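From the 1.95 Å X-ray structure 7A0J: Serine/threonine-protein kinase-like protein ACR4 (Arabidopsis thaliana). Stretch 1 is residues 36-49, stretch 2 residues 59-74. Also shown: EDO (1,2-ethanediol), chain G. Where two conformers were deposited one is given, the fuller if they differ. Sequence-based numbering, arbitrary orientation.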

# COMPACT_ATOMS: atom_id res chain seq x y z
N SER A 36 15.33 -11.19 -7.53
CA SER A 36 16.75 -10.99 -7.14
C SER A 36 17.14 -9.51 -7.25
O SER A 36 17.96 -9.06 -6.43
CB SER A 36 17.66 -11.87 -7.97
OG SER A 36 17.37 -13.24 -7.72
N ALA A 37 16.59 -8.79 -8.23
CA ALA A 37 16.80 -7.33 -8.40
C ALA A 37 16.43 -6.62 -7.10
O ALA A 37 17.24 -5.81 -6.61
CB ALA A 37 16.01 -6.81 -9.58
N ILE A 38 15.25 -6.93 -6.54
CA ILE A 38 14.74 -6.32 -5.29
C ILE A 38 15.57 -6.84 -4.11
O ILE A 38 16.07 -6.02 -3.32
CB ILE A 38 13.23 -6.56 -5.11
CG1 ILE A 38 12.42 -5.95 -6.26
CG2 ILE A 38 12.75 -6.05 -3.76
CD1 ILE A 38 10.95 -6.28 -6.22
N LEU A 39 15.72 -8.17 -4.00
CA LEU A 39 16.38 -8.83 -2.83
C LEU A 39 17.79 -8.26 -2.66
O LEU A 39 18.09 -7.73 -1.57
CB LEU A 39 16.40 -10.34 -3.04
CG LEU A 39 16.91 -11.16 -1.85
CD1 LEU A 39 16.03 -10.96 -0.63
CD2 LEU A 39 17.01 -12.63 -2.20
N TYR A 40 18.63 -8.35 -3.70
CA TYR A 40 20.06 -7.95 -3.65
C TYR A 40 20.20 -6.42 -3.75
O TYR A 40 21.26 -5.90 -3.36
CB TYR A 40 20.86 -8.69 -4.72
CG TYR A 40 20.97 -10.17 -4.46
CD1 TYR A 40 21.85 -10.66 -3.51
CD2 TYR A 40 20.17 -11.08 -5.14
CE1 TYR A 40 21.94 -12.02 -3.25
CE2 TYR A 40 20.26 -12.44 -4.90
CZ TYR A 40 21.14 -12.91 -3.95
OH TYR A 40 21.23 -14.25 -3.71
N GLY A 41 19.16 -5.73 -4.24
CA GLY A 41 19.12 -4.26 -4.35
C GLY A 41 18.67 -3.58 -3.07
O GLY A 41 18.74 -2.34 -3.01
N THR A 42 18.22 -4.35 -2.07
CA THR A 42 17.69 -3.81 -0.78
C THR A 42 18.79 -3.01 -0.08
O THR A 42 19.86 -3.55 0.20
CB THR A 42 17.16 -4.92 0.13
OG1 THR A 42 16.15 -5.64 -0.57
CG2 THR A 42 16.58 -4.37 1.42
N PRO A 43 18.57 -1.71 0.21
CA PRO A 43 19.53 -0.93 0.99
C PRO A 43 19.69 -1.50 2.41
O PRO A 43 18.69 -1.72 3.07
CB PRO A 43 18.92 0.48 1.05
CG PRO A 43 17.88 0.51 -0.05
CD PRO A 43 17.39 -0.92 -0.18
N GLY A 44 20.94 -1.73 2.83
CA GLY A 44 21.27 -2.30 4.15
C GLY A 44 21.35 -1.23 5.23
O GLY A 44 21.26 -1.60 6.42
N HIS A 45 21.49 0.04 4.84
CA HIS A 45 21.84 1.17 5.75
C HIS A 45 20.85 2.34 5.63
O HIS A 45 20.78 3.13 6.60
CB HIS A 45 23.28 1.62 5.50
CG HIS A 45 24.28 0.51 5.59
ND1 HIS A 45 24.88 0.16 6.79
CD2 HIS A 45 24.77 -0.33 4.66
CE1 HIS A 45 25.71 -0.84 6.58
NE2 HIS A 45 25.66 -1.16 5.28
N LEU A 46 20.12 2.48 4.52
CA LEU A 46 19.10 3.55 4.34
C LEU A 46 17.89 3.25 5.24
O LEU A 46 17.39 2.11 5.19
CB LEU A 46 18.67 3.64 2.87
CG LEU A 46 19.71 4.18 1.89
CD1 LEU A 46 19.11 4.32 0.50
CD2 LEU A 46 20.27 5.52 2.35
N GLN A 47 17.44 4.24 6.01
CA GLN A 47 16.29 4.12 6.94
C GLN A 47 15.02 4.61 6.23
O GLN A 47 15.12 5.56 5.42
CB GLN A 47 16.56 4.90 8.23
CG GLN A 47 17.70 4.29 9.05
CD GLN A 47 18.20 5.23 10.12
OE1 GLN A 47 18.08 4.97 11.31
NE2 GLN A 47 18.77 6.35 9.69
N PHE A 48 13.89 3.95 6.50
CA PHE A 48 12.57 4.21 5.88
C PHE A 48 11.51 4.33 6.99
O PHE A 48 11.65 3.68 8.04
CB PHE A 48 12.20 3.10 4.90
CG PHE A 48 13.13 2.97 3.73
CD1 PHE A 48 14.26 2.16 3.80
CD2 PHE A 48 12.89 3.66 2.55
CE1 PHE A 48 15.12 2.05 2.72
CE2 PHE A 48 13.75 3.54 1.47
CZ PHE A 48 14.86 2.74 1.55
N ILE A 49 10.48 5.14 6.74
CA ILE A 49 9.31 5.31 7.66
C ILE A 49 8.09 4.60 7.07
O ILE A 49 7.10 4.44 7.80
CB ILE A 49 9.05 6.80 7.97
CG1 ILE A 49 8.89 7.66 6.71
CG2 ILE A 49 10.15 7.34 8.88
CD1 ILE A 49 8.75 9.14 7.00
N CYS A 59 9.33 0.27 -3.17
CA CYS A 59 9.65 1.69 -2.84
C CYS A 59 9.43 1.93 -1.34
O CYS A 59 8.67 1.17 -0.72
CB CYS A 59 8.83 2.69 -3.64
SG CYS A 59 8.87 2.43 -5.43
N GLY A 60 10.10 2.95 -0.82
CA GLY A 60 9.99 3.40 0.57
C GLY A 60 10.10 4.91 0.67
O GLY A 60 10.69 5.52 -0.24
N LEU A 61 9.52 5.49 1.72
CA LEU A 61 9.73 6.92 2.10
C LEU A 61 10.96 6.99 3.01
O LEU A 61 10.90 6.43 4.12
CB LEU A 61 8.47 7.44 2.79
CG LEU A 61 8.50 8.92 3.19
CD1 LEU A 61 8.85 9.80 2.00
CD2 LEU A 61 7.16 9.34 3.79
N LEU A 62 12.04 7.61 2.53
CA LEU A 62 13.32 7.77 3.27
C LEU A 62 13.08 8.60 4.53
O LEU A 62 12.39 9.63 4.43
CB LEU A 62 14.37 8.43 2.37
CG LEU A 62 14.93 7.56 1.25
CD1 LEU A 62 15.70 8.40 0.24
CD2 LEU A 62 15.81 6.46 1.81
N MET A 63 13.63 8.16 5.67
CA MET A 63 13.39 8.76 7.01
C MET A 63 14.02 10.16 7.09
O MET A 63 13.40 11.03 7.72
CB MET A 63 13.97 7.87 8.11
CG MET A 63 13.59 8.30 9.51
SD MET A 63 14.19 7.15 10.76
CE MET A 63 15.92 7.60 10.81
N LEU A 64 15.19 10.35 6.49
CA LEU A 64 15.99 11.61 6.61
C LEU A 64 15.56 12.62 5.55
O LEU A 64 15.18 13.75 5.94
CB LEU A 64 17.48 11.27 6.50
CG LEU A 64 18.02 10.32 7.57
CD1 LEU A 64 19.50 10.05 7.36
CD2 LEU A 64 17.78 10.86 8.97
N SER A 65 15.60 12.25 4.27
CA SER A 65 15.35 13.15 3.11
C SER A 65 13.85 13.30 2.84
O SER A 65 13.47 14.29 2.19
CB SER A 65 16.08 12.67 1.89
OG SER A 65 15.50 11.47 1.40
N HIS A 66 13.03 12.35 3.30
CA HIS A 66 11.55 12.31 3.11
C HIS A 66 11.22 12.27 1.61
O HIS A 66 10.19 12.85 1.21
CB HIS A 66 10.88 13.49 3.83
CG HIS A 66 11.04 13.47 5.31
ND1 HIS A 66 11.33 14.60 6.05
CD2 HIS A 66 10.96 12.45 6.20
CE1 HIS A 66 11.41 14.29 7.32
NE2 HIS A 66 11.19 12.98 7.44
N GLN A 67 12.05 11.59 0.82
CA GLN A 67 11.86 11.40 -0.65
C GLN A 67 11.55 9.94 -0.92
O GLN A 67 12.02 9.06 -0.20
CB GLN A 67 13.10 11.86 -1.42
CG GLN A 67 13.37 13.36 -1.28
CD GLN A 67 14.43 13.86 -2.23
OE1 GLN A 67 15.36 13.14 -2.60
NE2 GLN A 67 14.31 15.11 -2.62
N PRO A 68 10.75 9.63 -1.97
CA PRO A 68 10.57 8.24 -2.40
C PRO A 68 11.91 7.67 -2.91
O PRO A 68 12.68 8.40 -3.50
CB PRO A 68 9.52 8.30 -3.52
CG PRO A 68 9.46 9.76 -3.94
CD PRO A 68 9.97 10.58 -2.77
N TYR A 69 12.15 6.39 -2.63
CA TYR A 69 13.35 5.63 -3.08
C TYR A 69 12.93 4.20 -3.42
O TYR A 69 12.51 3.46 -2.50
CB TYR A 69 14.44 5.64 -2.00
CG TYR A 69 15.76 5.06 -2.44
CD1 TYR A 69 16.70 5.84 -3.09
CD2 TYR A 69 16.06 3.72 -2.23
CE1 TYR A 69 17.92 5.32 -3.50
CE2 TYR A 69 17.27 3.18 -2.64
CZ TYR A 69 18.20 3.98 -3.28
OH TYR A 69 19.40 3.47 -3.68
N CYS A 70 13.03 3.84 -4.70
CA CYS A 70 12.63 2.51 -5.24
C CYS A 70 13.87 1.69 -5.59
O CYS A 70 14.89 2.29 -5.99
CB CYS A 70 11.73 2.66 -6.46
SG CYS A 70 10.28 3.71 -6.16
N TRP A 71 13.78 0.37 -5.44
CA TRP A 71 14.82 -0.60 -5.87
C TRP A 71 14.15 -1.82 -6.50
O TRP A 71 12.95 -2.07 -6.21
CB TRP A 71 15.76 -0.96 -4.72
CG TRP A 71 15.13 -1.66 -3.55
CD1 TRP A 71 15.15 -3.00 -3.30
CD2 TRP A 71 14.45 -1.05 -2.44
NE1 TRP A 71 14.50 -3.27 -2.13
CE2 TRP A 71 14.06 -2.10 -1.58
CE3 TRP A 71 14.11 0.26 -2.10
CZ2 TRP A 71 13.36 -1.87 -0.40
CZ3 TRP A 71 13.42 0.49 -0.93
CH2 TRP A 71 13.05 -0.56 -0.09
N GLY A 72 14.89 -2.54 -7.34
CA GLY A 72 14.38 -3.59 -8.24
C GLY A 72 14.71 -3.26 -9.68
O GLY A 72 15.75 -2.62 -9.92
N ASN A 73 13.85 -3.68 -10.61
CA ASN A 73 14.06 -3.49 -12.07
C ASN A 73 12.70 -3.50 -12.76
O ASN A 73 12.09 -4.58 -12.85
CB ASN A 73 15.03 -4.54 -12.63
CG ASN A 73 15.61 -4.16 -13.98
OD1 ASN A 73 15.10 -3.26 -14.65
ND2 ASN A 73 16.67 -4.84 -14.38
N SER A 74 12.24 -2.33 -13.20
CA SER A 74 10.93 -2.12 -13.88
C SER A 74 11.16 -1.40 -15.21
O SER A 74 11.97 -0.45 -15.24
CB SER A 74 9.98 -1.35 -13.00
OG SER A 74 8.79 -1.02 -13.71
C1 EDO G . 22.06 1.13 -2.41
O1 EDO G . 21.93 2.43 -1.89
C2 EDO G . 20.77 0.39 -2.45
O2 EDO G . 19.79 0.99 -3.27
O HOH W 1 16.92 7.77 5.38

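The two stretches bury 896 Å² between them. Backbone hydrogen bonds are confined to one end. Met 63 N donates to Gln 47 O at 3.0 Å, and Ile 49 N donates to Leu 61 O, also at 3.0 Å. Both are nearly straight. They flank the antiparallel bridge between Phe 48 and Leu 62, where the side chains diverge.

Trp 71 is central to the contact. Its CB points toward stretch 1, and chi1 p with chi2 at 99° lays the indole against the segment from Ile 38 to Pro 43. Pro 43 CD sits over the six-membered ring, 3.7 Å from Trp 71 CD2. Thr 42 CA lies over the five-membered ring. The rigid proline ring presents CD to this aromatic face. At the indole edge, Ile 38 O approaches Trp 71 CD1 at 3.2 Å.

Phe 48 has chi1 m and chi2 89°. Its CB points sideways, but the ring reaches inward, placing Phe 48 CZ 3.6 Å from Trp 71 CZ3. The two rings meet obliquely, at 46°. Phe 48 CD2 lies 3.5 Å from Gly 60 CA; a CB on Gly 60 would clash with this ring.

Tyr 69, chi1 t, also points toward stretch 1. Leu 46, in the mt rotamer, sets CD1 over the tyrosine ring, 3.8 Å from Tyr 69 CE2. The Tyr 69 OH hydrogen-bonds to EDO O2 at 2.5 Å.

Ile 49 adopts chi1 p and chi2 t. Ile 49 CD1 meets Leu 61 CD2 at 3.6 Å, while Ile 49 CG2 meets Met 63 CG at 3.6 Å. Both branches are thus used.

At the helix, Ile 38 CG1 packs on Gly 72 CA at 3.7 Å. A CB on Gly 72 would strike that CG1, and its backbone angles (122/-149) alone call for glycine. Ala 37 CB fits alongside, 3.8 Å from Gly 72 C.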